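Local coordinates for cortical-lytic enzyme (Clostridium perfringens, PDB 5JIP), which is a muramidase of glycoside hydrolase family 25 that takes part in hydrolysis of the spore-cortex peptidoglycan during germination, at residues P17-F22 / I38-S43; L29-N34 / D211-P216; L108-D113 / T142-M147; W199-F204 / D218-P223. All blocks are in the same frame, centred on the assembly; numbering follows the deposited sequence.

Interaction 1: P17-F22 / I38-S43; sequences PDLNEF and IYLRAS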
# COMPACT_ATOMS: atom_id res chain seq x y z
N PRO A 17 -17.57 -18.79 -12.13
CA PRO A 17 -17.83 -18.75 -13.56
C PRO A 17 -17.90 -17.32 -14.09
O PRO A 17 -18.07 -16.36 -13.34
CB PRO A 17 -19.20 -19.42 -13.66
CG PRO A 17 -19.90 -18.92 -12.40
CD PRO A 17 -18.82 -18.95 -11.35
N ASP A 18 -17.80 -17.20 -15.41
CA ASP A 18 -18.32 -16.01 -16.06
C ASP A 18 -19.44 -16.42 -17.01
O ASP A 18 -19.43 -17.52 -17.58
CB ASP A 18 -17.23 -15.19 -16.78
CG ASP A 18 -16.45 -16.00 -17.80
OD1 ASP A 18 -15.47 -16.66 -17.41
OD2 ASP A 18 -16.82 -15.95 -19.00
N LEU A 19 -20.42 -15.52 -17.12
CA LEU A 19 -21.72 -15.80 -17.73
C LEU A 19 -22.14 -14.63 -18.61
O LEU A 19 -21.67 -13.50 -18.45
CB LEU A 19 -22.81 -16.02 -16.66
CG LEU A 19 -22.57 -17.01 -15.52
CD1 LEU A 19 -23.67 -16.87 -14.46
CD2 LEU A 19 -22.51 -18.41 -16.05
N ASN A 20 -23.05 -14.90 -19.54
CA ASN A 20 -23.68 -13.84 -20.31
C ASN A 20 -25.07 -14.30 -20.72
O ASN A 20 -25.56 -15.32 -20.25
CB ASN A 20 -22.80 -13.41 -21.49
CG ASN A 20 -22.56 -14.53 -22.49
OD1 ASN A 20 -23.35 -15.46 -22.65
ND2 ASN A 20 -21.42 -14.46 -23.16
N GLU A 21 -25.71 -13.53 -21.60
CA GLU A 21 -27.10 -13.84 -21.94
C GLU A 21 -27.28 -15.20 -22.61
O GLU A 21 -28.41 -15.70 -22.70
CB GLU A 21 -27.65 -12.75 -22.84
CG GLU A 21 -27.05 -12.70 -24.22
CD GLU A 21 -27.60 -11.53 -25.01
OE1 GLU A 21 -28.56 -11.76 -25.80
OE2 GLU A 21 -27.10 -10.40 -24.81
N PHE A 22 -26.20 -15.82 -23.08
CA PHE A 22 -26.29 -17.12 -23.74
C PHE A 22 -26.05 -18.27 -22.77
O PHE A 22 -26.15 -19.43 -23.16
CB PHE A 22 -25.30 -17.17 -24.93
CG PHE A 22 -25.44 -15.99 -25.84
CD1 PHE A 22 -26.63 -15.78 -26.52
CD2 PHE A 22 -24.40 -15.06 -26.00
CE1 PHE A 22 -26.78 -14.69 -27.32
CE2 PHE A 22 -24.56 -13.97 -26.79
CZ PHE A 22 -25.74 -13.78 -27.47
N ILE A 38 -18.94 -14.24 -9.36
CA ILE A 38 -19.50 -14.43 -10.69
C ILE A 38 -19.22 -13.19 -11.53
O ILE A 38 -19.57 -12.07 -11.13
CB ILE A 38 -21.02 -14.71 -10.68
CG1 ILE A 38 -21.33 -16.00 -9.94
CG2 ILE A 38 -21.57 -14.76 -12.11
CD1 ILE A 38 -22.81 -16.17 -9.67
N TYR A 39 -18.67 -13.39 -12.73
CA TYR A 39 -18.57 -12.34 -13.74
C TYR A 39 -19.69 -12.47 -14.78
O TYR A 39 -20.06 -13.57 -15.17
CB TYR A 39 -17.22 -12.38 -14.45
CG TYR A 39 -16.24 -11.39 -13.83
CD1 TYR A 39 -16.37 -10.02 -14.03
CD2 TYR A 39 -15.20 -11.84 -13.03
CE1 TYR A 39 -15.47 -9.13 -13.46
CE2 TYR A 39 -14.32 -10.95 -12.44
CZ TYR A 39 -14.45 -9.61 -12.65
OH TYR A 39 -13.54 -8.78 -12.03
N LEU A 40 -20.24 -11.31 -15.18
CA LEU A 40 -21.31 -11.19 -16.16
C LEU A 40 -20.87 -10.29 -17.30
O LEU A 40 -20.15 -9.31 -17.09
CB LEU A 40 -22.57 -10.56 -15.55
CG LEU A 40 -23.06 -11.14 -14.21
CD1 LEU A 40 -24.17 -10.23 -13.63
CD2 LEU A 40 -23.52 -12.57 -14.40
N ARG A 41 -21.32 -10.59 -18.51
CA ARG A 41 -21.23 -9.58 -19.56
C ARG A 41 -22.21 -8.46 -19.28
O ARG A 41 -23.42 -8.69 -19.11
CB ARG A 41 -21.51 -10.18 -20.94
CG ARG A 41 -21.33 -9.13 -22.06
CD ARG A 41 -21.32 -9.75 -23.47
NE ARG A 41 -22.65 -10.17 -23.89
CZ ARG A 41 -22.97 -10.49 -25.15
NH1 ARG A 41 -22.03 -10.48 -26.08
NH2 ARG A 41 -24.22 -10.81 -25.45
N ALA A 42 -21.70 -7.25 -19.24
CA ALA A 42 -22.54 -6.06 -19.17
C ALA A 42 -22.93 -5.60 -20.56
O ALA A 42 -24.10 -5.29 -20.80
CB ALA A 42 -21.82 -4.93 -18.45
N SER A 43 -21.95 -5.51 -21.46
CA SER A 43 -22.13 -4.84 -22.74
C SER A 43 -21.09 -5.37 -23.70
O SER A 43 -20.16 -6.09 -23.33
CB SER A 43 -22.01 -3.32 -22.62
OG SER A 43 -20.77 -2.95 -22.01
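A right-handed beta-alpha-beta unit of the family 25 barrel pairs these parallel strands: strand 15-19, helix 28-34, strand 38-44. Three backbone hydrogen bonds join them. Tyr39 N gives the straightest, 165° at the hydrogen, to Pro17 O; Tyr39 O then accepts from Leu19 N at 2.8 Å, and Leu19 O from Arg41 N. Proline suits position 17, where only its carbonyl is used in this pairing. Leu19 and Ile38 put branched apolar chains on the buried side, Leu19 CD1 lying 3.8 Å from Ile38 CG2. On the other side of the sheet the side chains of Asp18 and Tyr39 approach each other at their CB atoms, 3.7 Å apart; Asp18 OD1 accepts from Asn220 and Gln203, and Tyr39 OH bonds to Phe109 O. Beyond the strand, Asn20 OD1 accepts from Phe22 N in an Asx turn. Arg41, with CG anti to the backbone N (chi1 -177°) and a bend at chi3, reaches past Asn20 CB to the end of Glu21; Asp53 holds its NE, and a MES sulfonate, probably from the crystallisation liquor, its NH1. In the salt bridge, Arg41 NH2 to Glu21 OE2 at 3.0 Å, the oxygen lies near the guanidinium plane but is met from above the carboxylate plane, the planes being 81° apart. The same NH2 lies 3.4 Å from Phe22 CE2, while Glu21 CG sits over the Phe22 ring centre.

Interaction 2: L29-N34 / D211-P216; sequences LTLAKN and DGVGSP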
# COMPACT_ATOMS: atom_id res chain seq x y z
N LEU A 29 -29.02 -19.35 -6.86
CA LEU A 29 -29.02 -19.88 -5.51
C LEU A 29 -28.04 -21.04 -5.40
O LEU A 29 -27.37 -21.22 -4.38
CB LEU A 29 -30.44 -20.29 -5.09
CG LEU A 29 -30.58 -20.66 -3.62
CD1 LEU A 29 -30.18 -19.50 -2.73
CD2 LEU A 29 -32.01 -21.10 -3.33
N THR A 30 -27.95 -21.86 -6.45
CA THR A 30 -26.99 -22.95 -6.45
C THR A 30 -25.56 -22.42 -6.55
O THR A 30 -24.67 -22.88 -5.83
CB THR A 30 -27.30 -23.89 -7.60
OG1 THR A 30 -28.64 -24.38 -7.44
CG2 THR A 30 -26.33 -25.07 -7.65
N LEU A 31 -25.34 -21.44 -7.42
CA LEU A 31 -23.99 -20.89 -7.58
C LEU A 31 -23.50 -20.20 -6.31
O LEU A 31 -22.30 -20.15 -6.06
CB LEU A 31 -23.99 -19.91 -8.75
CG LEU A 31 -24.18 -20.51 -10.15
CD1 LEU A 31 -24.20 -19.42 -11.20
CD2 LEU A 31 -23.09 -21.54 -10.45
N ALA A 32 -24.41 -19.65 -5.51
CA ALA A 32 -24.01 -18.99 -4.28
C ALA A 32 -23.28 -19.94 -3.35
O ALA A 32 -22.47 -19.51 -2.52
CB ALA A 32 -25.23 -18.40 -3.57
N LYS A 33 -23.55 -21.24 -3.48
CA LYS A 33 -22.96 -22.25 -2.61
C LYS A 33 -21.63 -22.76 -3.13
O LYS A 33 -20.84 -23.29 -2.33
CB LYS A 33 -23.89 -23.46 -2.46
CG LYS A 33 -25.20 -23.17 -1.78
CD LYS A 33 -25.00 -22.72 -0.34
CE LYS A 33 -25.79 -21.44 -0.06
NZ LYS A 33 -25.03 -20.20 -0.40
N ASN A 34 -21.36 -22.62 -4.42
CA ASN A 34 -20.15 -23.20 -4.98
C ASN A 34 -19.22 -22.20 -5.66
O ASN A 34 -18.12 -22.60 -6.07
CB ASN A 34 -20.50 -24.35 -5.95
CG ASN A 34 -21.32 -23.92 -7.15
OD1 ASN A 34 -21.31 -22.75 -7.58
ND2 ASN A 34 -22.04 -24.89 -7.73
N ASP A 211 -22.54 -27.21 -11.22
CA ASP A 211 -23.93 -27.23 -10.77
C ASP A 211 -24.44 -25.80 -10.68
O ASP A 211 -23.80 -24.94 -10.07
CB ASP A 211 -24.05 -27.90 -9.39
CG ASP A 211 -23.99 -29.43 -9.44
OD1 ASP A 211 -23.84 -30.00 -10.54
OD2 ASP A 211 -24.10 -30.06 -8.36
N GLY A 212 -25.58 -25.54 -11.29
CA GLY A 212 -26.14 -24.21 -11.29
C GLY A 212 -26.03 -23.50 -12.61
O GLY A 212 -26.62 -22.41 -12.77
N VAL A 213 -25.30 -24.07 -13.57
CA VAL A 213 -25.29 -23.60 -14.94
C VAL A 213 -25.56 -24.80 -15.83
O VAL A 213 -24.89 -25.83 -15.70
CB VAL A 213 -23.96 -22.93 -15.33
CG1 VAL A 213 -24.01 -22.47 -16.75
CG2 VAL A 213 -23.68 -21.76 -14.40
N GLY A 214 -26.54 -24.67 -16.73
CA GLY A 214 -26.92 -25.79 -17.55
C GLY A 214 -25.98 -26.02 -18.72
O GLY A 214 -25.75 -27.17 -19.11
N SER A 215 -25.42 -24.97 -19.25
CA SER A 215 -24.57 -25.05 -20.43
C SER A 215 -23.10 -25.21 -20.02
O SER A 215 -22.72 -24.90 -18.89
CB SER A 215 -24.75 -23.79 -21.29
OG SER A 215 -24.86 -22.61 -20.49
N PRO A 216 -22.27 -25.74 -20.91
CA PRO A 216 -20.82 -25.73 -20.67
C PRO A 216 -20.37 -24.29 -20.42
O PRO A 216 -20.71 -23.39 -21.18
CB PRO A 216 -20.23 -26.29 -21.96
CG PRO A 216 -21.40 -27.06 -22.61
CD PRO A 216 -22.60 -26.26 -22.25
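Thr30 is the first residue of segment 29-34 to touch 211-216. Its CG2, anti to the backbone N, points the methyl at the peptide between Asp211 and Gly212, 3.5 Å from Asp211 O. Gly212, without a side chain, allows this approach: a CB would press on both Thr30 CG2 and Leu31 CD2, and the positive phi of 107° would jam it against the preceding carbonyl. Leu31 follows on the buried flank. Leu31 CD1 and CD2 both lie 4.0 Å from Val213 CG2, and CD2 also rests against Asp211 O. Asn34 supplies the polar hold. Its CG stands in the crowded position between backbone N and carbonyl carbon (chi1 62°), and Asn34 ND2 donates to Asp211 O at 2.9 Å. The bond is nearly straight and meets a lone pair in the carbonyl plane, with the acceptor in the Asn34 amide plane as well. Gly212 and Gly214 are tied by backbone bonds to Asn27 and Arg24. This is surface packing, away from the magnesium site, between the first helix of a TIM-barrel-like fold and the loop of its closing beta hairpin.

Interaction 3: L108-D113 / T142-M147; sequences LFPVLD and TRRRLM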
# COMPACT_ATOMS: atom_id res chain seq x y z
N LEU A 108 -16.67 -6.74 -8.11
CA LEU A 108 -15.37 -7.11 -8.62
C LEU A 108 -14.89 -6.05 -9.60
O LEU A 108 -15.67 -5.20 -10.05
CB LEU A 108 -15.43 -8.45 -9.33
CG LEU A 108 -16.37 -9.48 -8.74
CD1 LEU A 108 -16.50 -10.69 -9.69
CD2 LEU A 108 -15.85 -9.91 -7.38
N PHE A 109 -13.58 -6.11 -9.93
CA PHE A 109 -13.00 -5.24 -10.96
C PHE A 109 -13.92 -5.24 -12.17
O PHE A 109 -14.19 -6.31 -12.75
CB PHE A 109 -11.62 -5.71 -11.47
CG PHE A 109 -10.50 -5.69 -10.45
CD1 PHE A 109 -9.96 -4.50 -9.99
CD2 PHE A 109 -9.92 -6.89 -10.06
CE1 PHE A 109 -8.91 -4.53 -9.10
CE2 PHE A 109 -8.86 -6.91 -9.19
CZ PHE A 109 -8.35 -5.76 -8.70
N PRO A 110 -14.35 -4.09 -12.65
CA PRO A 110 -14.86 -4.03 -14.02
C PRO A 110 -13.80 -4.52 -14.98
O PRO A 110 -12.60 -4.36 -14.74
CB PRO A 110 -15.17 -2.53 -14.21
CG PRO A 110 -15.26 -1.97 -12.83
CD PRO A 110 -14.28 -2.76 -12.02
N VAL A 111 -14.23 -5.18 -16.06
CA VAL A 111 -13.32 -5.86 -16.97
C VAL A 111 -13.52 -5.36 -18.40
O VAL A 111 -14.66 -5.25 -18.88
CB VAL A 111 -13.50 -7.38 -16.88
CG1 VAL A 111 -12.88 -8.12 -18.06
CG2 VAL A 111 -12.91 -7.91 -15.59
N LEU A 112 -12.40 -5.10 -19.09
CA LEU A 112 -12.35 -4.94 -20.54
C LEU A 112 -11.92 -6.26 -21.17
O LEU A 112 -10.83 -6.77 -20.90
CB LEU A 112 -11.39 -3.82 -20.93
CG LEU A 112 -11.25 -3.53 -22.43
CD1 LEU A 112 -12.51 -2.90 -22.96
CD2 LEU A 112 -10.06 -2.60 -22.62
N ASP A 113 -12.80 -6.81 -21.99
CA ASP A 113 -12.64 -8.12 -22.63
C ASP A 113 -12.18 -7.87 -24.07
O ASP A 113 -12.97 -7.39 -24.89
CB ASP A 113 -13.97 -8.86 -22.54
CG ASP A 113 -14.08 -10.10 -23.43
OD1 ASP A 113 -13.09 -10.52 -24.08
OD2 ASP A 113 -15.19 -10.68 -23.45
N THR A 142 -14.39 6.73 -13.04
CA THR A 142 -15.01 5.91 -12.01
C THR A 142 -14.21 5.84 -10.72
O THR A 142 -14.79 5.50 -9.70
CB THR A 142 -15.21 4.48 -12.51
OG1 THR A 142 -13.93 3.86 -12.71
CG2 THR A 142 -16.04 4.47 -13.78
N ARG A 143 -12.92 6.19 -10.73
CA ARG A 143 -12.01 5.92 -9.63
C ARG A 143 -11.94 4.43 -9.29
O ARG A 143 -11.55 4.07 -8.19
CB ARG A 143 -12.37 6.74 -8.38
CG ARG A 143 -11.16 7.04 -7.49
CD ARG A 143 -11.57 7.58 -6.13
NE ARG A 143 -10.42 7.98 -5.33
CZ ARG A 143 -10.45 8.12 -4.01
NH1 ARG A 143 -11.55 7.90 -3.33
NH2 ARG A 143 -9.36 8.48 -3.37
N ARG A 144 -12.32 3.56 -10.23
CA ARG A 144 -12.21 2.11 -10.10
C ARG A 144 -11.14 1.58 -11.04
O ARG A 144 -11.12 1.93 -12.23
CB ARG A 144 -13.54 1.40 -10.42
CG ARG A 144 -14.65 1.61 -9.43
CD ARG A 144 -14.39 0.90 -8.14
NE ARG A 144 -14.26 -0.55 -8.30
CZ ARG A 144 -15.26 -1.43 -8.28
NH1 ARG A 144 -16.52 -1.06 -8.09
NH2 ARG A 144 -15.00 -2.72 -8.42
N ARG A 145 -10.31 0.68 -10.53
CA ARG A 145 -9.40 -0.08 -11.37
C ARG A 145 -10.12 -0.96 -12.38
O ARG A 145 -11.10 -1.64 -12.07
CB ARG A 145 -8.51 -0.98 -10.52
CG ARG A 145 -7.60 -0.31 -9.53
CD ARG A 145 -6.61 0.66 -10.17
NE ARG A 145 -5.94 0.19 -11.37
CZ ARG A 145 -4.83 -0.55 -11.41
NH1 ARG A 145 -4.28 -0.99 -10.30
NH2 ARG A 145 -4.28 -0.86 -12.58
N LEU A 146 -9.57 -0.97 -13.59
CA LEU A 146 -10.05 -1.79 -14.70
C LEU A 146 -9.15 -3.01 -14.88
O LEU A 146 -7.93 -2.87 -15.03
CB LEU A 146 -10.07 -0.95 -15.98
CG LEU A 146 -10.57 -1.65 -17.24
CD1 LEU A 146 -12.06 -1.96 -17.11
CD2 LEU A 146 -10.30 -0.79 -18.46
N MET A 147 -9.75 -4.20 -14.88
CA MET A 147 -9.03 -5.44 -15.19
C MET A 147 -9.14 -5.75 -16.68
O MET A 147 -10.17 -5.48 -17.29
CB MET A 147 -9.56 -6.61 -14.35
CG MET A 147 -8.95 -7.97 -14.70
SD MET A 147 -8.88 -9.14 -13.33
CE MET A 147 -10.60 -9.52 -13.12
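Apolar side chains pack closely where Val111 and Met147 form a parallel bridge, whereas the turn after the helix, at Arg144 and Arg145, is a more open margin held by long arginines. In the packed part Met147 N donates to Pro110 O and Leu112 N to Met147 O, both at 2.9 Å and both nearly along the C=O axis. Proline suits position 110, where the carbonyl alone serves this pairing. Met147, with CG anti to the backbone N (chi1 175°) and a bend at chi3, lies alongside Val111 and brings its CE to 3.7 Å from Val111 CG2. It crosses Phe109 at about a right angle in an oblique Met-aromatic contact, SD 5.1 Å from the Phe109 ring centroid; an unbranched, flexible thioether can serve both neighbours. On the opposite side of the strands Leu146 CD1 reaches 3.4 Å from Pro110 O, and its CD2 meets Leu112 CB, both residues against Phe134 of helix 124-142. These are neighbouring parallel strands, 111-113 and 147-151, of the barrel sheet, linked by that helix in a beta-alpha-beta crossover, and Tyr39 from strand 38-44 packs on Val111 and Met147. Toward the partly exposed end, Thr142 OG1 takes Arg144 N in an ST turn spanning the end of the helix. Arg144 curls back, bent at chi2 and chi3, so that Pro110 CD lies over one face of its guanidinium, 3.7 Å from NH2, while Gly106 O holds NH1. Arg145 lies beside Phe109, its CB 3.8 Å from Phe109 CE1; its charged end goes to Glu139, Thr306 O and Asp172 O, and it packs on Pro275 of the second subunit.

Interaction 4: W199-F204 / D218-P223; sequences WTMWQF and DLNWGP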
# COMPACT_ATOMS: atom_id res chain seq x y z
N TRP A 199 -0.83 -13.19 -12.87
CA TRP A 199 -2.24 -13.13 -13.22
C TRP A 199 -3.08 -12.97 -11.97
O TRP A 199 -2.77 -13.47 -10.89
CB TRP A 199 -2.71 -14.36 -14.01
CG TRP A 199 -2.48 -15.74 -13.46
CD1 TRP A 199 -1.51 -16.62 -13.84
CD2 TRP A 199 -3.33 -16.47 -12.56
NE1 TRP A 199 -1.65 -17.81 -13.17
CE2 TRP A 199 -2.77 -17.74 -12.38
CE3 TRP A 199 -4.47 -16.13 -11.84
CZ2 TRP A 199 -3.33 -18.69 -11.55
CZ3 TRP A 199 -5.02 -17.07 -11.00
CH2 TRP A 199 -4.45 -18.33 -10.85
N THR A 200 -4.15 -12.20 -12.12
CA THR A 200 -5.14 -12.05 -11.08
C THR A 200 -6.21 -13.13 -11.17
O THR A 200 -6.64 -13.67 -10.14
CB THR A 200 -5.74 -10.64 -11.19
OG1 THR A 200 -4.71 -9.69 -10.94
CG2 THR A 200 -6.88 -10.45 -10.24
N MET A 201 -6.66 -13.44 -12.39
CA MET A 201 -7.56 -14.57 -12.63
C MET A 201 -7.08 -15.33 -13.86
O MET A 201 -6.41 -14.79 -14.73
CB MET A 201 -9.00 -14.12 -12.83
CG MET A 201 -9.63 -13.54 -11.59
SD MET A 201 -11.39 -13.06 -11.80
CE MET A 201 -11.98 -14.14 -13.06
N TRP A 202 -7.42 -16.61 -13.89
CA TRP A 202 -7.07 -17.52 -14.97
C TRP A 202 -8.33 -18.27 -15.40
O TRP A 202 -8.90 -19.02 -14.61
CB TRP A 202 -5.98 -18.49 -14.51
CG TRP A 202 -5.70 -19.66 -15.41
CD1 TRP A 202 -5.95 -19.77 -16.75
CD2 TRP A 202 -5.13 -20.92 -15.01
NE1 TRP A 202 -5.54 -21.02 -17.22
CE2 TRP A 202 -5.05 -21.74 -16.15
CE3 TRP A 202 -4.66 -21.42 -13.79
CZ2 TRP A 202 -4.52 -23.02 -16.11
CZ3 TRP A 202 -4.15 -22.70 -13.75
CH2 TRP A 202 -4.08 -23.48 -14.89
N GLN A 203 -8.78 -18.00 -16.63
CA GLN A 203 -9.88 -18.74 -17.24
C GLN A 203 -9.28 -20.00 -17.85
O GLN A 203 -8.54 -19.92 -18.83
CB GLN A 203 -10.57 -17.91 -18.31
CG GLN A 203 -11.89 -18.48 -18.77
CD GLN A 203 -12.47 -17.65 -19.86
OE1 GLN A 203 -11.96 -17.63 -20.97
NE2 GLN A 203 -13.55 -16.92 -19.55
N PHE A 204 -9.53 -21.14 -17.21
CA PHE A 204 -8.87 -22.38 -17.61
C PHE A 204 -9.75 -23.27 -18.49
O PHE A 204 -9.24 -24.23 -19.06
CB PHE A 204 -8.39 -23.16 -16.37
CG PHE A 204 -9.50 -23.62 -15.45
CD1 PHE A 204 -9.94 -22.79 -14.42
CD2 PHE A 204 -10.10 -24.85 -15.63
CE1 PHE A 204 -10.96 -23.18 -13.58
CE2 PHE A 204 -11.14 -25.25 -14.79
CZ PHE A 204 -11.58 -24.41 -13.78
N ASP A 218 -17.71 -21.09 -18.83
CA ASP A 218 -16.38 -20.55 -18.56
C ASP A 218 -16.10 -20.61 -17.06
O ASP A 218 -16.91 -20.12 -16.26
CB ASP A 218 -16.25 -19.09 -19.01
CG ASP A 218 -16.39 -18.87 -20.50
OD1 ASP A 218 -16.32 -19.83 -21.29
OD2 ASP A 218 -16.53 -17.68 -20.88
N LEU A 219 -14.98 -21.20 -16.68
CA LEU A 219 -14.61 -21.28 -15.27
C LEU A 219 -13.23 -20.66 -15.04
O LEU A 219 -12.35 -20.70 -15.91
CB LEU A 219 -14.60 -22.71 -14.78
CG LEU A 219 -15.96 -23.43 -14.85
CD1 LEU A 219 -15.79 -24.87 -14.44
CD2 LEU A 219 -17.01 -22.70 -13.98
N ASN A 220 -13.05 -20.13 -13.83
CA ASN A 220 -11.92 -19.26 -13.54
C ASN A 220 -11.36 -19.52 -12.15
O ASN A 220 -12.12 -19.72 -11.19
CB ASN A 220 -12.32 -17.78 -13.58
CG ASN A 220 -12.96 -17.38 -14.89
OD1 ASN A 220 -12.27 -17.17 -15.88
ND2 ASN A 220 -14.28 -17.22 -14.89
N TRP A 221 -10.04 -19.49 -12.06
CA TRP A 221 -9.36 -19.36 -10.78
C TRP A 221 -9.06 -17.89 -10.51
O TRP A 221 -8.68 -17.14 -11.42
CB TRP A 221 -8.04 -20.15 -10.76
CG TRP A 221 -8.19 -21.61 -11.02
CD1 TRP A 221 -7.70 -22.29 -12.09
CD2 TRP A 221 -8.89 -22.58 -10.20
NE1 TRP A 221 -8.03 -23.62 -12.00
CE2 TRP A 221 -8.77 -23.83 -10.86
CE3 TRP A 221 -9.58 -22.51 -8.99
CZ2 TRP A 221 -9.31 -24.99 -10.33
CZ3 TRP A 221 -10.15 -23.67 -8.47
CH2 TRP A 221 -10.00 -24.91 -9.14
N GLY A 222 -9.22 -17.50 -9.26
CA GLY A 222 -8.95 -16.15 -8.83
C GLY A 222 -7.89 -16.08 -7.74
O GLY A 222 -7.23 -17.07 -7.40
N PRO A 223 -7.74 -14.89 -7.16
CA PRO A 223 -6.81 -14.69 -6.04
C PRO A 223 -7.16 -15.55 -4.84
O PRO A 223 -8.26 -16.08 -4.70
CB PRO A 223 -6.96 -13.20 -5.71
CG PRO A 223 -7.66 -12.59 -6.88
CD PRO A 223 -8.49 -13.67 -7.48
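Backbone hydrogen bonds set the frame: Trp202 and Trp221 form a hydrogen-bonded pair, each N donating to the other's O at 2.8 Å. Phe204 N adds a bond to Leu219 O. Aromatic contacts occupy the Trp202 and Trp221 side. Phe204, its CG in the crowded position (chi1 63°), lays its ring over the Trp221 pyrrole as an offset stack, with centroids 4.2 Å apart and planes at 19°; Phe204 CD1 comes within 3.2 Å of Trp221 NE1. Trp202 meets the same indole obliquely, Trp202 CE3 to Trp221 CD1 at 3.6 Å. Broad flat rings suit this three-membered cluster, and Lys9 makes a cation-pi contact with Trp221. The strands are the antiparallel beta hairpin 201-208/217-221, which joins strands 175-178 and 15-19 in the barrel sheet. Amides mark the other side. Gln203, extended with CG anti to the backbone N, runs alongside Asn220, whose OD1 lies 3.1 Å from Gln203 CB. Both amides donate to Asp18 OD1, and Gln203 NE2 also to a MES molecule, probably from the crystallisation liquor; Gln203 OE1 bonds to Tyr180 and Tyr149, Asn220 OD1 to Trp176. Met201 CE joins them, 3.7 Å from Asn220 CB. At the end, Thr200 CG2 meets Pro223 CG at 4.1 Å.

Overall arrangement
Interactions 1, 3 and 4 lie in one curled sheet: 1 and 3 pair parallel strands, while 4 is the antiparallel hairpin that meets strand 15-19. Interactions 1 and 3 are buried; 3 packs apolar chains with arginines at its margin, whereas 1 carries a salt bridge at its end. Interaction 4 is partly buried, with aromatic and amide sides. The three meet inside the barrel, where Tyr39 and Asp18 of interaction 1 reach interactions 3 and 4 respectively, and Met147 touches Met201. Interaction 2 is the surface contact, helix against loop with a single hydrogen bond, yet its Leu31 and Val213 pack on Ile38 and Leu19 of interaction 1.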